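Local coordinates for putative uncharacterized protein (Lodderomyces elongisporus, PDB 4IVF) that probably acts as a glutathione transferase, binding two glutathione molecules per subunit in a dimer of the GST superfamily, at residues 119-124 with 141-146; 112-117 with 178-183; 108-113 with 155-160; 184-189 with 216-221. One frame throughout, in Å; residues are numbered along the deposited sequence.

Interaction 1 of 4, residues 119-124 with 141-146. With GSH (glutathione), chain T; GSH (glutathione), chain I.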
# COMPACT_ATOMS: atom_id res chain seq x y z
N GLY F 119 -5.08 -6.31 2.84
CA GLY F 119 -6.28 -5.93 2.10
C GLY F 119 -6.43 -6.59 0.73
O GLY F 119 -7.41 -7.27 0.47
N PRO F 120 -5.44 -6.40 -0.16
CA PRO F 120 -5.55 -7.04 -1.48
C PRO F 120 -5.76 -8.55 -1.42
O PRO F 120 -6.60 -9.05 -2.17
CB PRO F 120 -4.20 -6.70 -2.13
CG PRO F 120 -3.85 -5.36 -1.54
CD PRO F 120 -4.31 -5.47 -0.10
N ILE F 121 -5.03 -9.27 -0.57
CA ILE F 121 -5.14 -10.73 -0.53
C ILE F 121 -6.47 -11.20 0.10
O ILE F 121 -7.12 -12.10 -0.42
CB ILE F 121 -3.92 -11.37 0.17
CG1 ILE F 121 -2.67 -11.21 -0.70
CG2 ILE F 121 -4.19 -12.85 0.50
CD1 ILE F 121 -2.80 -11.79 -2.10
N GLN F 122 -6.85 -10.60 1.22
CA GLN F 122 -8.08 -10.98 1.88
C GLN F 122 -9.29 -10.57 1.02
O GLN F 122 -10.36 -11.17 1.08
CB GLN F 122 -8.17 -10.36 3.28
CG GLN F 122 -9.35 -10.85 4.09
CD GLN F 122 -9.35 -10.35 5.53
OE1 GLN F 122 -8.31 -9.97 6.08
NE2 GLN F 122 -10.52 -10.36 6.15
N GLY F 123 -9.10 -9.52 0.22
CA GLY F 123 -10.14 -9.07 -0.69
C GLY F 123 -10.34 -10.06 -1.82
O GLY F 123 -11.46 -10.25 -2.28
N GLN F 124 -9.26 -10.73 -2.24
CA GLN F 124 -9.38 -11.73 -3.30
C GLN F 124 -10.12 -12.94 -2.78
O GLN F 124 -10.97 -13.50 -3.47
CB GLN F 124 -8.03 -12.16 -3.85
CG GLN F 124 -7.23 -11.05 -4.49
CD GLN F 124 -8.11 -10.08 -5.25
OE1 GLN F 124 -8.74 -10.44 -6.25
NE2 GLN F 124 -8.17 -8.84 -4.77
N ASN F 141 -8.84 -21.53 -2.35
CA ASN F 141 -7.76 -22.09 -1.55
C ASN F 141 -6.54 -21.17 -1.52
O ASN F 141 -5.95 -20.96 -0.46
CB ASN F 141 -7.34 -23.47 -2.06
CG ASN F 141 -8.43 -24.51 -1.91
OD1 ASN F 141 -9.30 -24.39 -1.05
ND2 ASN F 141 -8.37 -25.55 -2.74
N ARG F 142 -6.18 -20.62 -2.68
CA ARG F 142 -4.99 -19.76 -2.77
C ARG F 142 -5.06 -18.57 -1.82
O ARG F 142 -4.11 -18.31 -1.08
CB ARG F 142 -4.74 -19.28 -4.20
CG ARG F 142 -3.61 -18.27 -4.34
CD ARG F 142 -3.20 -18.08 -5.80
NE ARG F 142 -2.38 -16.89 -5.99
CZ ARG F 142 -1.06 -16.84 -5.77
NH1 ARG F 142 -0.41 -17.92 -5.37
NH2 ARG F 142 -0.41 -15.71 -5.96
N TYR F 143 -6.20 -17.88 -1.81
CA TYR F 143 -6.33 -16.65 -1.04
C TYR F 143 -6.69 -16.82 0.44
O TYR F 143 -6.27 -16.03 1.28
CB TYR F 143 -7.25 -15.66 -1.78
CG TYR F 143 -6.63 -15.33 -3.12
CD1 TYR F 143 -5.44 -14.63 -3.18
CD2 TYR F 143 -7.20 -15.77 -4.31
CE1 TYR F 143 -4.84 -14.35 -4.39
CE2 TYR F 143 -6.60 -15.49 -5.52
CZ TYR F 143 -5.41 -14.78 -5.55
OH TYR F 143 -4.78 -14.49 -6.73
N ILE F 144 -7.46 -17.85 0.76
CA ILE F 144 -7.66 -18.20 2.14
C ILE F 144 -6.30 -18.55 2.80
O ILE F 144 -6.00 -18.08 3.89
CB ILE F 144 -8.62 -19.39 2.26
CG1 ILE F 144 -10.04 -18.97 1.89
CG2 ILE F 144 -8.58 -19.97 3.67
CD1 ILE F 144 -10.64 -17.95 2.82
N THR F 145 -5.50 -19.35 2.11
CA THR F 145 -4.20 -19.79 2.61
C THR F 145 -3.23 -18.61 2.76
O THR F 145 -2.53 -18.49 3.77
CB THR F 145 -3.55 -20.84 1.69
OG1 THR F 145 -4.32 -22.05 1.74
CG2 THR F 145 -2.15 -21.15 2.16
N ASP F 146 -3.20 -17.73 1.77
CA ASP F 146 -2.31 -16.59 1.86
C ASP F 146 -2.82 -15.57 2.89
O ASP F 146 -2.04 -14.89 3.55
CB ASP F 146 -2.08 -15.94 0.50
CG ASP F 146 -0.81 -15.10 0.46
OD1 ASP F 146 0.24 -15.58 0.95
OD2 ASP F 146 -0.87 -13.95 -0.03
N1 GSH T . -13.61 -4.51 -7.79
CA1 GSH T . -13.81 -5.55 -6.81
C1 GSH T . -13.73 -6.87 -7.45
O11 GSH T . -13.40 -6.96 -8.65
O12 GSH T . -13.96 -7.91 -6.79
CB1 GSH T . -15.12 -5.35 -6.05
CG1 GSH T . -15.00 -5.84 -4.65
CD1 GSH T . -14.12 -4.94 -3.78
OE1 GSH T . -13.93 -3.74 -4.07
N2 GSH T . -13.45 -5.48 -2.54
CA2 GSH T . -12.61 -4.61 -1.73
C2 GSH T . -11.17 -5.04 -1.86
O2 GSH T . -10.91 -6.22 -2.05
CB2 GSH T . -12.98 -4.73 -0.32
SG2 GSH T . -14.70 -4.40 -0.11
N3 GSH T . -10.09 -4.08 -1.74
CA3 GSH T . -8.73 -4.55 -1.86
C3 GSH T . -7.83 -3.75 -1.01
O31 GSH T . -8.24 -3.22 0.05
O32 GSH T . -6.62 -3.61 -1.36
N1 GSH I . 4.49 -16.18 -3.12
CA1 GSH I . 4.27 -15.66 -4.44
C1 GSH I . 3.11 -16.33 -5.03
O11 GSH I . 2.57 -15.90 -6.07
O12 GSH I . 2.65 -17.35 -4.48
CB1 GSH I . 5.51 -15.87 -5.30
CG1 GSH I . 5.50 -14.97 -6.46
CD1 GSH I . 5.78 -13.54 -6.03
OE1 GSH I . 6.35 -13.30 -4.96
N2 GSH I . 5.34 -12.41 -6.92
CA2 GSH I . 5.58 -11.02 -6.57
C2 GSH I . 4.26 -10.33 -6.33
O2 GSH I . 3.23 -10.77 -6.84
CB2 GSH I . 6.24 -10.37 -7.69
SG2 GSH I . 7.77 -11.18 -8.03
N3 GSH I . 4.18 -9.15 -5.51
CA3 GSH I . 2.87 -8.55 -5.32
C3 GSH I . 3.00 -7.17 -4.83
O31 GSH I . 3.87 -6.41 -5.31
O32 GSH I . 2.20 -6.76 -3.94
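Ile121 and Gln124 pack on Tyr143 and Asp146 in a buried helix-to-helix contact of the C-terminal helical domain. Helix 102-131 carries the first pair and helix 137-159 the second. The short axes approach to 8.2 Å and run roughly antiparallel, at 138°. The Tyr143 ring is held on both faces. Gln124 CB lies over the centre of one face, a CH-pi contact 3.6 Å from the ring centroid, and Arg142 CG covers the opposite face. Ile121 CD1 comes to the ring edge, 4.0 Å from Tyr143 CE1. Beyond CB the Gln124 chain bends (chi2 -37°), which takes its amide away from the ring. There Gln124 NE2 gives a hydrogen bond to Pro120 O, 3.0 Å long and in the carbonyl plane. Gln124 OE1 instead accepts from Tyr143 and Arg142 of the second subunit. Asp146 lays OD2 on the aliphatic branches of Ile121, 3.3 Å from Ile121 CG1. Its other oxygen, OD1, makes a salt bridge with Arg149. Arg142 grips a glutathione carboxylate, with NH2 bonded to O11 of this glutathione (3.0 Å) and NH1 to its O12. Asn17 and Arg57 of the second subunit bind the same ligand. Gly119, Pro120 and Gly123 line the pocket of another glutathione, bound by Asn17 and Arg57 of the same chain and by Arg142 of the second subunit. Paired long helices at the dimer interface, beside the glutathione clefts, are the usual design of the GST C-terminal domain.

Interaction 2 of 4, residues 112-117 with 178-183. With GSH (glutathione), chain J.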
# COMPACT_ATOMS: atom_id res chain seq x y z
N ILE F 112 1.99 -0.00 5.19
CA ILE F 112 2.09 -0.37 3.78
C ILE F 112 1.86 -1.87 3.58
O ILE F 112 1.13 -2.28 2.67
CB ILE F 112 3.42 0.10 3.13
CG1 ILE F 112 3.53 1.64 3.14
CG2 ILE F 112 3.57 -0.44 1.71
CD1 ILE F 112 2.28 2.34 2.72
N PHE F 113 2.44 -2.68 4.47
CA PHE F 113 2.23 -4.13 4.49
C PHE F 113 0.73 -4.46 4.54
O PHE F 113 0.26 -5.33 3.81
CB PHE F 113 2.95 -4.75 5.69
CG PHE F 113 2.78 -6.26 5.81
CD1 PHE F 113 2.77 -7.07 4.70
CD2 PHE F 113 2.66 -6.84 7.06
CE1 PHE F 113 2.62 -8.45 4.83
CE2 PHE F 113 2.53 -8.22 7.20
CZ PHE F 113 2.51 -9.02 6.07
N GLN F 114 -0.01 -3.77 5.39
CA GLN F 114 -1.45 -3.95 5.45
C GLN F 114 -2.12 -3.60 4.12
O GLN F 114 -2.84 -4.42 3.57
CB GLN F 114 -2.07 -3.15 6.61
CG GLN F 114 -3.52 -3.54 6.93
CD GLN F 114 -4.50 -3.08 5.85
OE1 GLN F 114 -4.51 -1.92 5.45
NE2 GLN F 114 -5.32 -4.01 5.35
N VAL F 115 -1.90 -2.39 3.60
CA VAL F 115 -2.59 -1.98 2.37
C VAL F 115 -2.06 -2.70 1.13
O VAL F 115 -2.76 -2.81 0.12
CB VAL F 115 -2.54 -0.44 2.13
CG1 VAL F 115 -3.08 0.32 3.35
CG2 VAL F 115 -1.12 0.03 1.77
N ALA F 116 -0.84 -3.21 1.20
CA ALA F 116 -0.22 -3.84 0.04
C ALA F 116 -0.40 -5.36 -0.03
O ALA F 116 -0.32 -5.95 -1.11
CB ALA F 116 1.25 -3.48 -0.06
N GLU F 117 -0.64 -6.00 1.12
CA GLU F 117 -0.79 -7.45 1.10
C GLU F 117 -2.04 -7.94 1.84
O GLU F 117 -2.81 -8.73 1.31
CB GLU F 117 0.51 -8.15 1.55
CG GLU F 117 1.67 -7.81 0.59
CD GLU F 117 3.04 -8.33 1.01
OE1 GLU F 117 3.17 -9.55 1.24
OE2 GLU F 117 3.99 -7.53 1.08
N ASP F 178 -2.07 -0.24 13.12
CA ASP F 178 -3.07 -1.03 13.84
C ASP F 178 -4.48 -0.75 13.32
O ASP F 178 -5.28 -1.66 13.11
CB ASP F 178 -3.02 -0.73 15.34
CG ASP F 178 -1.64 -0.94 15.93
OD1 ASP F 178 -0.80 -0.02 15.87
OD2 ASP F 178 -1.39 -2.04 16.46
N PHE F 179 -4.80 0.52 13.12
CA PHE F 179 -6.15 0.85 12.69
C PHE F 179 -6.44 0.34 11.28
O PHE F 179 -7.55 -0.09 11.00
CB PHE F 179 -6.43 2.34 12.87
CG PHE F 179 -6.42 2.76 14.31
CD1 PHE F 179 -7.37 2.27 15.19
CD2 PHE F 179 -5.44 3.61 14.79
CE1 PHE F 179 -7.37 2.63 16.52
CE2 PHE F 179 -5.42 3.98 16.12
CZ PHE F 179 -6.39 3.48 17.00
N ALA F 180 -5.42 0.35 10.43
CA ALA F 180 -5.52 -0.24 9.09
C ALA F 180 -5.84 -1.73 9.15
O ALA F 180 -6.76 -2.20 8.47
CB ALA F 180 -4.23 -0.01 8.30
N LEU F 181 -5.08 -2.47 9.95
CA LEU F 181 -5.28 -3.91 10.06
C LEU F 181 -6.67 -4.23 10.62
O LEU F 181 -7.35 -5.17 10.19
CB LEU F 181 -4.18 -4.54 10.93
CG LEU F 181 -4.31 -6.06 11.11
CD1 LEU F 181 -4.18 -6.77 9.78
CD2 LEU F 181 -3.31 -6.60 12.12
N LEU F 182 -7.10 -3.41 11.57
CA LEU F 182 -8.35 -3.61 12.30
C LEU F 182 -9.58 -3.66 11.38
O LEU F 182 -10.50 -4.45 11.60
CB LEU F 182 -8.51 -2.50 13.34
CG LEU F 182 -9.72 -2.55 14.26
CD1 LEU F 182 -9.74 -3.87 15.02
CD2 LEU F 182 -9.72 -1.36 15.22
N GLY F 183 -9.59 -2.82 10.35
CA GLY F 183 -10.72 -2.78 9.43
C GLY F 183 -10.96 -4.14 8.81
O GLY F 183 -12.10 -4.58 8.71
N1 GSH J . 4.41 -5.55 -0.96
CA1 GSH J . 5.79 -5.91 -1.10
C1 GSH J . 6.57 -4.75 -1.52
O11 GSH J . 7.79 -4.72 -1.27
O12 GSH J . 6.04 -3.79 -2.12
CB1 GSH J . 5.91 -6.99 -2.16
CG1 GSH J . 7.16 -7.75 -1.97
CD1 GSH J . 7.20 -8.96 -2.89
OE1 GSH J . 6.20 -9.34 -3.54
N2 GSH J . 8.49 -9.73 -2.99
CA2 GSH J . 8.57 -10.89 -3.84
C2 GSH J . 9.05 -12.04 -3.01
O2 GSH J . 9.93 -11.84 -2.17
CB2 GSH J . 9.54 -10.64 -4.91
SG2 GSH J . 9.13 -9.19 -5.83
N3 GSH J . 8.47 -13.37 -3.22
CA3 GSH J . 8.92 -14.52 -2.44
C3 GSH J . 7.80 -15.11 -1.67
O31 GSH J . 6.70 -14.51 -1.59
O32 GSH J . 7.94 -16.24 -1.10
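Gln114 lies across the backbone of Ala180 and Leu181, deep in the helical bundle of the GST C-terminal domain. Helix 102-131 supplies the glutamine and helix 176-185 the other two residues. The CB of Gln114 is directed toward the second helix. CG is trans to the backbone N (chi1 -167°), and the bend at chi2 (-72°) lays Gln114 CD over the Ala180 carbonyl, 3.6 Å from Ala180 O. Gln114 CG rests 3.6 Å from Leu181 N, and Gln114 OE1 sits 3.4 Å from the Ala180 methyl, CB. The backbones come close here, with Gln114 CA and Leu181 CA 6.0 Å apart. Leu181 adds its CB, 4.2 Å from Gln114 CG, while its side chain also packs on Tyr151, Phe154 and Trp204. No hydrogen bond crosses between the two segments. The buried amide is served by other neighbours: Gln114 NE2 donates to Asn118 OD1, and Lys20 NZ donates to Gln114 OE1. The latter ties the bundle to helix 16-27 of the N-terminal domain. Helix 102-131 widens into a pi-type turn at residues 114-117. Glu117, on this turn, faces the dimer interface. Its OE1 makes a salt bridge with Arg57 of the second subunit. Its OE2 accepts from the gamma-glutamyl amino nitrogen, N1, of a glutathione also held by that subunit, with Glu117 OE2 and N1 2.9 Å apart.

Interaction 3 of 4, residues 108-113 with 155-160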
# COMPACT_ATOMS: atom_id res chain seq x y z
N LEU F 108 5.14 3.00 9.20
CA LEU F 108 4.95 3.11 7.76
C LEU F 108 5.12 1.74 7.08
O LEU F 108 4.32 1.36 6.22
CB LEU F 108 5.93 4.13 7.18
CG LEU F 108 5.51 4.80 5.88
CD1 LEU F 108 4.22 5.58 6.10
CD2 LEU F 108 6.62 5.71 5.36
N GLU F 109 6.15 1.00 7.48
CA GLU F 109 6.34 -0.34 6.93
C GLU F 109 5.15 -1.27 7.17
O GLU F 109 4.77 -2.04 6.31
CB GLU F 109 7.62 -0.97 7.48
CG GLU F 109 7.74 -2.46 7.18
CD GLU F 109 9.00 -3.06 7.76
OE1 GLU F 109 9.93 -2.29 8.08
OE2 GLU F 109 9.07 -4.30 7.88
N TYR F 110 4.55 -1.21 8.36
CA TYR F 110 3.47 -2.13 8.67
C TYR F 110 2.13 -1.64 8.09
O TYR F 110 1.28 -2.44 7.67
CB TYR F 110 3.40 -2.39 10.17
CG TYR F 110 4.65 -3.06 10.72
CD1 TYR F 110 5.42 -3.90 9.93
CD2 TYR F 110 5.05 -2.85 12.04
CE1 TYR F 110 6.57 -4.51 10.44
CE2 TYR F 110 6.19 -3.45 12.56
CZ TYR F 110 6.95 -4.28 11.76
OH TYR F 110 8.07 -4.86 12.28
N LEU F 111 1.95 -0.32 8.05
CA LEU F 111 0.83 0.26 7.33
C LEU F 111 0.85 -0.18 5.86
O LEU F 111 -0.15 -0.66 5.34
CB LEU F 111 0.83 1.79 7.42
CG LEU F 111 -0.21 2.46 6.50
CD1 LEU F 111 -1.63 2.12 6.91
CD2 LEU F 111 -0.03 3.98 6.46
N ILE F 112 1.99 -0.00 5.19
CA ILE F 112 2.09 -0.37 3.78
C ILE F 112 1.86 -1.87 3.58
O ILE F 112 1.13 -2.28 2.67
CB ILE F 112 3.42 0.10 3.13
CG1 ILE F 112 3.53 1.64 3.14
CG2 ILE F 112 3.57 -0.44 1.71
CD1 ILE F 112 2.28 2.34 2.72
N PHE F 113 2.44 -2.68 4.47
CA PHE F 113 2.23 -4.13 4.49
C PHE F 113 0.73 -4.46 4.54
O PHE F 113 0.26 -5.33 3.81
CB PHE F 113 2.95 -4.75 5.69
CG PHE F 113 2.78 -6.26 5.81
CD1 PHE F 113 2.77 -7.07 4.70
CD2 PHE F 113 2.66 -6.84 7.06
CE1 PHE F 113 2.62 -8.45 4.83
CE2 PHE F 113 2.53 -8.22 7.20
CZ PHE F 113 2.51 -9.02 6.07
N GLU F 155 1.11 -11.74 13.61
CA GLU F 155 1.27 -12.38 14.91
C GLU F 155 2.74 -12.35 15.32
O GLU F 155 3.06 -12.07 16.47
CB GLU F 155 0.74 -13.81 14.87
CG GLU F 155 0.81 -14.57 16.17
CD GLU F 155 -0.14 -14.05 17.23
OE1 GLU F 155 -0.89 -13.09 16.95
OE2 GLU F 155 -0.14 -14.60 18.36
N ASP F 156 3.62 -12.66 14.37
CA ASP F 156 5.04 -12.56 14.61
C ASP F 156 5.46 -11.12 14.98
O ASP F 156 6.24 -10.92 15.91
CB ASP F 156 5.83 -13.05 13.39
CG ASP F 156 7.32 -13.18 13.69
OD1 ASP F 156 7.67 -13.17 14.88
OD2 ASP F 156 8.12 -13.30 12.74
N ILE F 157 4.93 -10.14 14.25
CA ILE F 157 5.22 -8.73 14.51
C ILE F 157 4.86 -8.36 15.95
O ILE F 157 5.69 -7.78 16.68
CB ILE F 157 4.50 -7.81 13.48
CG1 ILE F 157 5.10 -8.02 12.10
CG2 ILE F 157 4.65 -6.35 13.86
CD1 ILE F 157 4.40 -7.30 11.01
N LEU F 158 3.66 -8.74 16.36
CA LEU F 158 3.22 -8.50 17.74
C LEU F 158 4.13 -9.17 18.76
O LEU F 158 4.38 -8.62 19.83
CB LEU F 158 1.79 -8.98 17.94
CG LEU F 158 0.69 -8.12 17.32
CD1 LEU F 158 -0.64 -8.79 17.52
CD2 LEU F 158 0.69 -6.74 17.96
N SER F 159 4.64 -10.36 18.42
CA SER F 159 5.50 -11.13 19.32
C SER F 159 6.85 -10.45 19.54
O SER F 159 7.50 -10.67 20.56
CB SER F 159 5.71 -12.55 18.80
OG SER F 159 6.66 -12.56 17.75
N ARG F 160 7.25 -9.63 18.58
CA ARG F 160 8.51 -8.91 18.68
C ARG F 160 8.39 -7.64 19.52
O ARG F 160 9.38 -6.98 19.79
CB ARG F 160 9.04 -8.59 17.28
CG ARG F 160 9.35 -9.83 16.48
CD ARG F 160 9.75 -9.49 15.06
NE ARG F 160 9.82 -10.69 14.24
CZ ARG F 160 10.66 -10.85 13.22
NH1 ARG F 160 11.52 -9.89 12.90
NH2 ARG F 160 10.65 -11.99 12.53
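Ile157 meets Tyr110 and Phe113 in an apolar contact between helix 137-159 and helix 102-131. The side chains of Tyr110 and Ile157 run alongside in opposite senses, and both branches of the isoleucine lie over one face of the ring. The CD1 methyl makes a CH-pi contact, 3.9 Å from the Tyr110 centroid and 25° off the ring normal. The CG2 methyl touches nearer the hydroxyl end, with Ile157 CG2 3.5 Å from Tyr110 CE2. An extended chi2 (174°) carries Ile157 CD1 on to Phe113, 4.3 Å from its CD2. Phe113 also meets the ring of Phe154.

The polar bonds lie beside this patch. Arg160 NH2 makes a salt bridge with Asp156 OD2 at 2.9 Å, meeting the oxygen on its syn side but out of the carboxylate plane. The same Arg160 NH2 donates to Val50 O of the second subunit. On the other helix, Glu109 OE1 pairs with Lys106 and accepts from Ser76 N of the second subunit. Here an aliphatic-aromatic core between two long helices is bordered by polar bonds to the partner chain, in keeping with the dimer-forming helical domain of the GST fold.

Interaction 4 of 4, residues 184-189 with 216-221. With GSH (glutathione), chain T.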
# COMPACT_ATOMS: atom_id res chain seq x y z
N TRP F 184 -9.87 -4.81 8.41
CA TRP F 184 -9.92 -6.11 7.73
C TRP F 184 -10.00 -7.30 8.66
O TRP F 184 -10.57 -8.34 8.30
CB TRP F 184 -8.72 -6.26 6.80
CG TRP F 184 -8.93 -5.57 5.48
CD1 TRP F 184 -8.57 -4.30 5.15
CD2 TRP F 184 -9.56 -6.13 4.32
NE1 TRP F 184 -8.95 -4.02 3.85
CE2 TRP F 184 -9.55 -5.13 3.32
CE3 TRP F 184 -10.12 -7.38 4.02
CZ2 TRP F 184 -10.08 -5.34 2.04
CZ3 TRP F 184 -10.66 -7.59 2.75
CH2 TRP F 184 -10.64 -6.57 1.78
N ALA F 185 -9.42 -7.16 9.85
CA ALA F 185 -9.51 -8.21 10.87
C ALA F 185 -10.98 -8.42 11.22
O ALA F 185 -11.42 -9.54 11.49
CB ALA F 185 -8.71 -7.81 12.11
N TYR F 186 -11.73 -7.33 11.20
CA TYR F 186 -13.15 -7.35 11.47
C TYR F 186 -13.89 -8.27 10.50
O TYR F 186 -14.94 -8.81 10.83
CB TYR F 186 -13.67 -5.92 11.36
CG TYR F 186 -15.12 -5.76 11.69
CD1 TYR F 186 -15.57 -5.76 13.00
CD2 TYR F 186 -16.06 -5.59 10.67
CE1 TYR F 186 -16.91 -5.61 13.29
CE2 TYR F 186 -17.40 -5.44 10.96
CZ TYR F 186 -17.82 -5.45 12.27
OH TYR F 186 -19.16 -5.30 12.55
N ARG F 187 -13.32 -8.48 9.31
CA ARG F 187 -13.99 -9.25 8.26
C ARG F 187 -13.63 -10.75 8.24
O ARG F 187 -14.18 -11.51 7.44
CB ARG F 187 -13.68 -8.65 6.89
CG ARG F 187 -14.61 -7.51 6.47
CD ARG F 187 -15.90 -8.07 5.92
NE ARG F 187 -16.63 -7.06 5.17
CZ ARG F 187 -17.48 -6.19 5.71
NH1 ARG F 187 -17.71 -6.20 7.02
NH2 ARG F 187 -18.11 -5.31 4.94
N LEU F 188 -12.71 -11.17 9.12
CA LEU F 188 -12.29 -12.56 9.18
C LEU F 188 -13.43 -13.50 9.53
O LEU F 188 -13.47 -14.65 9.08
CB LEU F 188 -11.14 -12.75 10.18
CG LEU F 188 -9.73 -12.31 9.72
CD1 LEU F 188 -8.67 -12.52 10.83
CD2 LEU F 188 -9.32 -13.06 8.45
N SER F 189 -14.36 -13.02 10.34
CA SER F 189 -15.48 -13.85 10.77
C SER F 189 -16.33 -14.33 9.60
O SER F 189 -16.87 -15.43 9.65
CB SER F 189 -16.34 -13.10 11.78
OG SER F 189 -16.92 -11.95 11.19
N LYS F 216 -17.73 2.95 17.38
CA LYS F 216 -18.46 3.97 16.64
C LYS F 216 -18.08 3.96 15.16
O LYS F 216 -18.96 3.94 14.30
CB LYS F 216 -18.23 5.36 17.25
CG LYS F 216 -18.87 6.51 16.46
CD LYS F 216 -20.38 6.39 16.42
CE LYS F 216 -20.98 7.50 15.59
NZ LYS F 216 -22.44 7.28 15.34
N GLY F 217 -16.78 3.93 14.87
CA GLY F 217 -16.30 3.85 13.50
C GLY F 217 -16.83 2.64 12.74
O GLY F 217 -17.07 2.70 11.53
N PHE F 218 -17.02 1.53 13.45
CA PHE F 218 -17.59 0.34 12.83
C PHE F 218 -19.09 0.49 12.54
O PHE F 218 -19.65 -0.29 11.78
CB PHE F 218 -17.34 -0.90 13.70
CG PHE F 218 -16.00 -1.56 13.43
CD1 PHE F 218 -15.64 -1.93 12.14
CD2 PHE F 218 -15.12 -1.81 14.47
CE1 PHE F 218 -14.42 -2.52 11.90
CE2 PHE F 218 -13.89 -2.42 14.24
CZ PHE F 218 -13.54 -2.77 12.96
N GLU F 219 -19.73 1.49 13.12
CA GLU F 219 -21.14 1.78 12.83
C GLU F 219 -21.29 2.91 11.80
O GLU F 219 -22.37 3.47 11.64
CB GLU F 219 -21.88 2.14 14.12
CG GLU F 219 -21.81 1.06 15.20
CD GLU F 219 -22.15 1.60 16.59
OE1 GLU F 219 -22.39 2.82 16.73
OE2 GLU F 219 -22.17 0.80 17.56
N VAL F 220 -20.20 3.21 11.09
CA VAL F 220 -20.17 4.30 10.13
C VAL F 220 -19.71 3.84 8.74
O VAL F 220 -18.55 3.48 8.56
CB VAL F 220 -19.23 5.44 10.59
CG1 VAL F 220 -19.08 6.49 9.49
CG2 VAL F 220 -19.75 6.06 11.89
N PRO F 221 -20.62 3.82 7.76
CA PRO F 221 -22.07 4.05 7.93
C PRO F 221 -22.75 2.85 8.61
O PRO F 221 -22.15 1.77 8.67
CB PRO F 221 -22.57 4.26 6.49
CG PRO F 221 -21.53 3.68 5.62
CD PRO F 221 -20.22 3.76 6.35
N1 GSH T . -13.61 -4.51 -7.79
CA1 GSH T . -13.81 -5.55 -6.81
C1 GSH T . -13.73 -6.87 -7.45
O11 GSH T . -13.40 -6.96 -8.65
O12 GSH T . -13.96 -7.91 -6.79
CB1 GSH T . -15.12 -5.35 -6.05
CG1 GSH T . -15.00 -5.84 -4.65
CD1 GSH T . -14.12 -4.94 -3.78
OE1 GSH T . -13.93 -3.74 -4.07
N2 GSH T . -13.45 -5.48 -2.54
CA2 GSH T . -12.61 -4.61 -1.73
C2 GSH T . -11.17 -5.04 -1.86
O2 GSH T . -10.91 -6.22 -2.05
CB2 GSH T . -12.98 -4.73 -0.32
SG2 GSH T . -14.70 -4.40 -0.11
N3 GSH T . -10.09 -4.08 -1.74
CA3 GSH T . -8.73 -4.55 -1.86
C3 GSH T . -7.83 -3.75 -1.01
O31 GSH T . -8.24 -3.22 0.05
O32 GSH T . -6.62 -3.61 -1.36
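Gly217 O accepts two hydrogen bonds, one from Val220 N at 3.2 Å and one from Ser22 OG of helix 16-27. The first closes the type I turn from Gly217 to Val220, and Glu219 N bonds to Lys216 O at 2.8 Å beside it. This turn carries Phe218 onto Tyr186. The two rings overlap in an offset stack, with the side chains coming from opposite ends. The Tyr186 and Phe218 centroids are 4.0 Å apart and the planes differ by 20°. Phe218 CE1 lies over the rim of the tyrosine ring, 3.3 Å from Tyr186 CG. Phe218 CZ reaches back to the root of the tyrosine, 3.5 Å from Tyr186 CB. CG of Tyr186 stands trans to its backbone N (chi1 -177°), which turns the ring toward Phe218. Tyr19 meets Phe218 edge-to-face, and Ile23 and Leu209 also touch it. The stack therefore lies where the helical domain of the GST fold meets helix 16-27 of the thioredoxin-like N-terminal domain. Tyr186 belongs to a type I turn of its own, from Ala185 to Leu188. Just before it comes Trp184, whose CB is directed away from Phe218 and whose ring lines a glutathione pocket. The ring approaches the glycyl carboxylate obliquely, with Trp184 CZ2 3.4 Å from O31 of the glutathione, and the peptide carbon C2 of the ligand lies at the indole edge. Trp184 NE1 donates to Asn17 OD1, whose residue binds the same glutathione through ND2.

Interactions 3, 2 and 1 follow in that order along helix 102-131. Interaction 3 shares Ile112 and Phe113 with interaction 2, and Leu111 CD1 touches Ala180 CB at 3.6 Å. Gly119 N probably bonds to Gln114 O at 3.0 Å, joining interactions 2 and 1. Helix 176-185 leads from interaction 2 to interaction 4. Gln122 NE2 of interaction 1 probably bonds to Trp184 O of interaction 4 at 2.9 Å. Both interactions 1 and 4 touch the same glutathione, through Gly119, Pro120 and Gly123 in one and Trp184 in the other. Interactions 1 and 2 also reach glutathione of the second subunit. Interactions 3 and 4 lie farthest apart, with centres 20 Å from each other.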